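Local structure of protein CsuE (Acinetobacter baumannii, 6FJY) at residues Ser26-Ser31 / Asn103-Ile108; Asn69-Asp74 / Tyr107-Ala112. The protein serves as the tip adhesin subunit of archaic chaperone-usher Csu pili, which probably mediate attachment to surfaces during biofilm formation. One frame throughout, in Å; residues are numbered along the deposited sequence.

Contact 1 (Ser26-Ser31 / Asn103-Ile108); sequences SSQFNS and NLPFYI
Two neighbouring antiparallel strands of the N-terminal beta-sandwich domain of the pilus tip subunit, 24-31 and 103-110, pair here, their short segments meeting at 139° between N-to-C directions. Ser27 and Ile108 form one hydrogen-bonded pair and Phe29 and Phe106 the next, with the non-hydrogen-bonded pair Gln28-Tyr107 between them. The straightest bond runs from Phe29 N to Phe106 O, 2.8 Å long with 177° at the hydrogen, and lies in the carbonyl plane. Beyond the non-hydrogen-bonded pair Asn30-Pro105 the pairing continues at Leu104 O, which takes two donors from one residue: Ser31 N approaches nearly along the C=O axis, while Ser31 OG, 2.7 Å from Leu104 O, comes from above the carbonyl plane. The crowded first torsion of Ser31 (chi1 63°), with OG between backbone N and carbonyl carbon, turns the hydroxyl to this second bond. The backbone itself places Ser31 CB over one face of the Phe106 ring, a CH-pi contact with 3.5 Å from CB to the ring centroid.

As in an Ig-like sandwich, the two sides of the sheet differ. On the interior side, Phe29 also takes the crowded first torsion, CG between backbone N and carbonyl carbon, which lays its ring across the neighbouring strand: CZ reaches Phe106 CB at 3.4 Å, at the edge of the Phe106 ring, and CD1 meets Ile108 CG1 at 3.5 Å. Leu127 of strand 119-136 and Ile72 also pack on Phe29. On the more exposed side, Gln28 stretches out with CG anti to the backbone N and runs alongside Pro105 and Tyr107, its NE2 3.6 Å from Pro105 CB. Ser26 OG rests near Tyr107 CD1, also at 3.6 Å.

Contact 2 (Asn69-Asp74 / Tyr107-Ala112); sequences NAIILD and YIRLPA
Strands 71-73 and 107-110 run antiparallel, their axes 4.6 Å apart at closest approach with 151° between N-to-C directions, and hydrogen-bonded pairs Ile71-Arg109 and Leu73-Tyr107 enclose the non-hydrogen-bonded pair Ile72-Ile108. Leu73 N to Tyr107 O and Tyr107 N to Leu73 O are both 2.8 Å, each donor in the plane of the carbonyl. At the other end the bond from Ile71 N to Arg109 O is weak, bent to 123° at the hydrogen.

Leu73 and Arg109 carry the side-chain contact on the more open side of the sheet. Arg109 leaves the backbone with CG anti to N, stays extended through chi2 and bends at chi3 (-68°), so that its guanidinium passes across Leu73. Leu73 CD2 lies over one face of that group, 3.2 Å from Arg109 NH2, while Leu73 CD1 packs against Arg109 CB at 3.6 Å. Ile71 lies alongside the arginine stem, and its CD1 reaches on to Pro111 CG. Asp74 O meets the Tyr107 ring at its edge, in plane, 3.4 Å from CD2.

On the opposite side, Ile72 and Ile108 run alongside each other, Ile72 CD1 against Ile108 CG1, and Ala70 CB touches both Ile108 CG2 and Leu110 CD2. Leu173 of strand 167-184 covers both isoleucines, placing this side in the hydrophobic interior of the beta-sandwich. The chemistry thus divides by side: the side-chain contacts between the two segments are aliphatic on the inner side, whereas on the outer one leucine stacks over the face of an arginine and leaves the in-plane N-H directions of the guanidinium unblocked by the leucine.

In the fold
Following the chain from the N terminus, strand 24-31 comes first, then 67-73, and 103-110 last. Contact 1 closes a long loop, 71 residues lying between its segments; contact 2 closes a shorter loop of 32 residues, which starts later and ends on the same strand. Tyr107 and Ile108 are shared, so strand 103-110 lies between 24-31 and 67-73. The contact centres lie 10 Å apart and also touch directly: Phe29 CZ packs on Ile72 CG2 at 3.8 Å, joining these two flanking strands across the interior side of 103-110. Together they tie three strands into one side of the N-terminal domain.

Contact 1 (Ser26-Ser31 / Asn103-Ile108)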
# COMPACT_ATOMS: atom_id res chain seq x y z
N SER D 26 -15.29 4.41 9.13
CA SER D 26 -16.10 3.25 8.74
C SER D 26 -15.24 2.21 8.01
O SER D 26 -15.38 1.97 6.81
CB SER D 26 -17.29 3.70 7.88
OG SER D 26 -18.01 2.60 7.37
N SER D 27 -14.35 1.58 8.77
CA SER D 27 -13.66 0.38 8.31
C SER D 27 -14.33 -0.82 8.98
O SER D 27 -14.14 -1.06 10.17
CB SER D 27 -12.16 0.43 8.62
OG SER D 27 -11.48 1.21 7.66
N GLN D 28 -15.09 -1.56 8.19
CA GLN D 28 -15.94 -2.63 8.70
C GLN D 28 -15.11 -3.84 9.08
O GLN D 28 -14.28 -4.31 8.29
CB GLN D 28 -16.97 -3.00 7.65
CG GLN D 28 -17.70 -4.29 7.87
CD GLN D 28 -18.85 -4.44 6.89
OE1 GLN D 28 -19.20 -3.51 6.17
NE2 GLN D 28 -19.45 -5.63 6.87
N PHE D 29 -15.32 -4.35 10.29
CA PHE D 29 -14.68 -5.57 10.75
C PHE D 29 -15.69 -6.43 11.49
O PHE D 29 -16.74 -5.95 11.93
CB PHE D 29 -13.47 -5.27 11.65
CG PHE D 29 -13.82 -4.81 13.04
CD1 PHE D 29 -14.08 -3.48 13.30
CD2 PHE D 29 -13.85 -5.72 14.08
CE1 PHE D 29 -14.39 -3.06 14.58
CE2 PHE D 29 -14.16 -5.30 15.36
CZ PHE D 29 -14.42 -3.98 15.61
N ASN D 30 -15.36 -7.71 11.63
CA ASN D 30 -16.24 -8.67 12.28
C ASN D 30 -16.21 -8.50 13.79
O ASN D 30 -15.14 -8.48 14.41
CB ASN D 30 -15.83 -10.09 11.89
CG ASN D 30 -15.79 -10.26 10.39
OD1 ASN D 30 -16.34 -9.45 9.64
ND2 ASN D 30 -15.13 -11.32 9.94
N SER D 31 -17.40 -8.35 14.37
CA SER D 31 -17.51 -8.02 15.78
C SER D 31 -17.22 -9.21 16.68
O SER D 31 -16.79 -9.03 17.82
CB SER D 31 -18.91 -7.49 16.07
OG SER D 31 -19.86 -8.52 15.81
N ASN D 103 -21.84 -12.02 9.20
CA ASN D 103 -21.08 -11.33 10.22
C ASN D 103 -21.82 -10.07 10.66
O ASN D 103 -22.20 -9.24 9.83
CB ASN D 103 -19.69 -10.97 9.70
CG ASN D 103 -18.79 -12.18 9.58
OD1 ASN D 103 -19.02 -13.21 10.21
ND2 ASN D 103 -17.77 -12.07 8.74
N LEU D 104 -22.03 -9.94 11.95
CA LEU D 104 -22.49 -8.68 12.48
C LEU D 104 -21.30 -7.74 12.51
O LEU D 104 -20.29 -8.06 13.14
CB LEU D 104 -23.09 -8.85 13.86
CG LEU D 104 -23.80 -7.59 14.36
CD1 LEU D 104 -24.96 -7.24 13.44
CD2 LEU D 104 -24.26 -7.81 15.76
N PRO D 105 -21.35 -6.61 11.79
CA PRO D 105 -20.16 -5.77 11.67
C PRO D 105 -20.07 -4.69 12.73
O PRO D 105 -21.07 -4.11 13.16
CB PRO D 105 -20.34 -5.14 10.28
CG PRO D 105 -21.81 -5.03 10.13
CD PRO D 105 -22.40 -6.23 10.83
N PHE D 106 -18.85 -4.46 13.18
CA PHE D 106 -18.45 -3.27 13.89
C PHE D 106 -17.52 -2.47 12.98
O PHE D 106 -17.07 -2.95 11.94
CB PHE D 106 -17.75 -3.61 15.21
CG PHE D 106 -18.68 -3.95 16.35
CD1 PHE D 106 -20.02 -4.20 16.13
CD2 PHE D 106 -18.20 -4.02 17.65
CE1 PHE D 106 -20.87 -4.52 17.19
CE2 PHE D 106 -19.04 -4.33 18.70
CZ PHE D 106 -20.37 -4.59 18.47
N TYR D 107 -17.20 -1.25 13.41
CA TYR D 107 -16.46 -0.32 12.57
C TYR D 107 -15.34 0.31 13.38
O TYR D 107 -15.52 0.66 14.55
CB TYR D 107 -17.39 0.77 11.98
CG TYR D 107 -18.51 0.20 11.13
CD1 TYR D 107 -18.35 -0.02 9.77
CD2 TYR D 107 -19.74 -0.13 11.70
CE1 TYR D 107 -19.38 -0.55 9.00
CE2 TYR D 107 -20.78 -0.66 10.94
CZ TYR D 107 -20.59 -0.87 9.60
OH TYR D 107 -21.61 -1.40 8.84
N ILE D 108 -14.18 0.44 12.75
CA ILE D 108 -13.06 1.20 13.29
C ILE D 108 -13.06 2.58 12.65
O ILE D 108 -13.13 2.72 11.42
CB ILE D 108 -11.73 0.48 13.05
CG1 ILE D 108 -11.72 -0.88 13.74
CG2 ILE D 108 -10.59 1.33 13.56
CD1 ILE D 108 -10.38 -1.58 13.67

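Contact 2 (Asn69-Asp74 / Tyr107-Ala112)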
# COMPACT_ATOMS: atom_id res chain seq x y z
N ASN D 69 -4.87 6.17 17.70
CA ASN D 69 -6.09 6.20 18.49
C ASN D 69 -7.27 5.99 17.55
O ASN D 69 -7.46 6.75 16.60
CB ASN D 69 -6.21 7.51 19.26
CG ASN D 69 -5.17 7.63 20.35
OD1 ASN D 69 -4.43 8.61 20.42
ND2 ASN D 69 -5.08 6.60 21.20
N ALA D 70 -8.05 4.96 17.82
CA ALA D 70 -9.19 4.60 17.01
C ALA D 70 -10.47 4.80 17.80
O ALA D 70 -10.47 5.18 18.98
CB ALA D 70 -9.08 3.16 16.51
N ILE D 71 -11.59 4.55 17.14
CA ILE D 71 -12.91 4.64 17.74
C ILE D 71 -13.69 3.45 17.23
O ILE D 71 -13.85 3.28 16.01
CB ILE D 71 -13.64 5.95 17.38
CG1 ILE D 71 -12.86 7.16 17.87
CG2 ILE D 71 -15.05 5.94 17.93
CD1 ILE D 71 -13.46 8.47 17.42
N ILE D 72 -14.17 2.60 18.14
CA ILE D 72 -14.91 1.42 17.73
C ILE D 72 -16.40 1.72 17.81
O ILE D 72 -16.88 2.28 18.79
CB ILE D 72 -14.54 0.21 18.60
CG1 ILE D 72 -13.03 0.12 18.77
CG2 ILE D 72 -15.04 -1.06 17.95
CD1 ILE D 72 -12.29 0.13 17.45
N LEU D 73 -17.12 1.36 16.74
CA LEU D 73 -18.54 1.62 16.65
C LEU D 73 -19.27 0.33 16.30
O LEU D 73 -18.74 -0.52 15.57
CB LEU D 73 -18.86 2.70 15.60
CG LEU D 73 -18.26 4.10 15.75
CD1 LEU D 73 -16.97 4.24 14.98
CD2 LEU D 73 -19.27 5.15 15.30
N ASP D 74 -20.50 0.20 16.80
CA ASP D 74 -21.32 -0.99 16.62
C ASP D 74 -22.04 -0.95 15.28
O ASP D 74 -21.80 -0.07 14.45
CB ASP D 74 -22.32 -1.13 17.77
CG ASP D 74 -23.24 0.08 17.91
OD1 ASP D 74 -23.22 0.95 17.01
OD2 ASP D 74 -23.97 0.18 18.92
N TYR D 107 -17.20 -1.25 13.41
CA TYR D 107 -16.46 -0.32 12.57
C TYR D 107 -15.34 0.31 13.38
O TYR D 107 -15.52 0.66 14.55
CB TYR D 107 -17.39 0.77 11.98
CG TYR D 107 -18.51 0.20 11.13
CD1 TYR D 107 -18.35 -0.02 9.77
CD2 TYR D 107 -19.74 -0.13 11.70
CE1 TYR D 107 -19.38 -0.55 9.00
CE2 TYR D 107 -20.78 -0.66 10.94
CZ TYR D 107 -20.59 -0.87 9.60
OH TYR D 107 -21.61 -1.40 8.84
N ILE D 108 -14.18 0.44 12.75
CA ILE D 108 -13.06 1.20 13.29
C ILE D 108 -13.06 2.58 12.65
O ILE D 108 -13.13 2.72 11.42
CB ILE D 108 -11.73 0.48 13.05
CG1 ILE D 108 -11.72 -0.88 13.74
CG2 ILE D 108 -10.59 1.33 13.56
CD1 ILE D 108 -10.38 -1.58 13.67
N ARG D 109 -12.97 3.60 13.49
CA ARG D 109 -12.84 4.99 13.07
C ARG D 109 -11.48 5.49 13.52
O ARG D 109 -11.21 5.57 14.73
CB ARG D 109 -13.97 5.84 13.66
CG ARG D 109 -13.98 7.29 13.17
CD ARG D 109 -15.15 8.08 13.73
NE ARG D 109 -16.44 7.62 13.22
CZ ARG D 109 -17.62 8.01 13.70
NH1 ARG D 109 -17.67 8.88 14.71
NH2 ARG D 109 -18.74 7.54 13.18
N LEU D 110 -10.62 5.83 12.57
CA LEU D 110 -9.38 6.53 12.86
C LEU D 110 -9.61 8.03 12.69
O LEU D 110 -9.85 8.49 11.56
CB LEU D 110 -8.27 6.06 11.94
CG LEU D 110 -7.88 4.61 12.18
CD1 LEU D 110 -6.80 4.16 11.22
CD2 LEU D 110 -7.42 4.44 13.60
N PRO D 111 -9.58 8.82 13.77
CA PRO D 111 -9.71 10.27 13.62
C PRO D 111 -8.62 10.86 12.74
O PRO D 111 -7.45 10.47 12.82
CB PRO D 111 -9.59 10.78 15.06
CG PRO D 111 -10.07 9.64 15.89
CD PRO D 111 -9.65 8.40 15.17
N ALA D 112 -9.01 11.84 11.92
CA ALA D 112 -8.06 12.55 11.08
C ALA D 112 -7.09 13.36 11.93
O ALA D 112 -7.33 13.64 13.11
CB ALA D 112 -8.79 13.48 10.10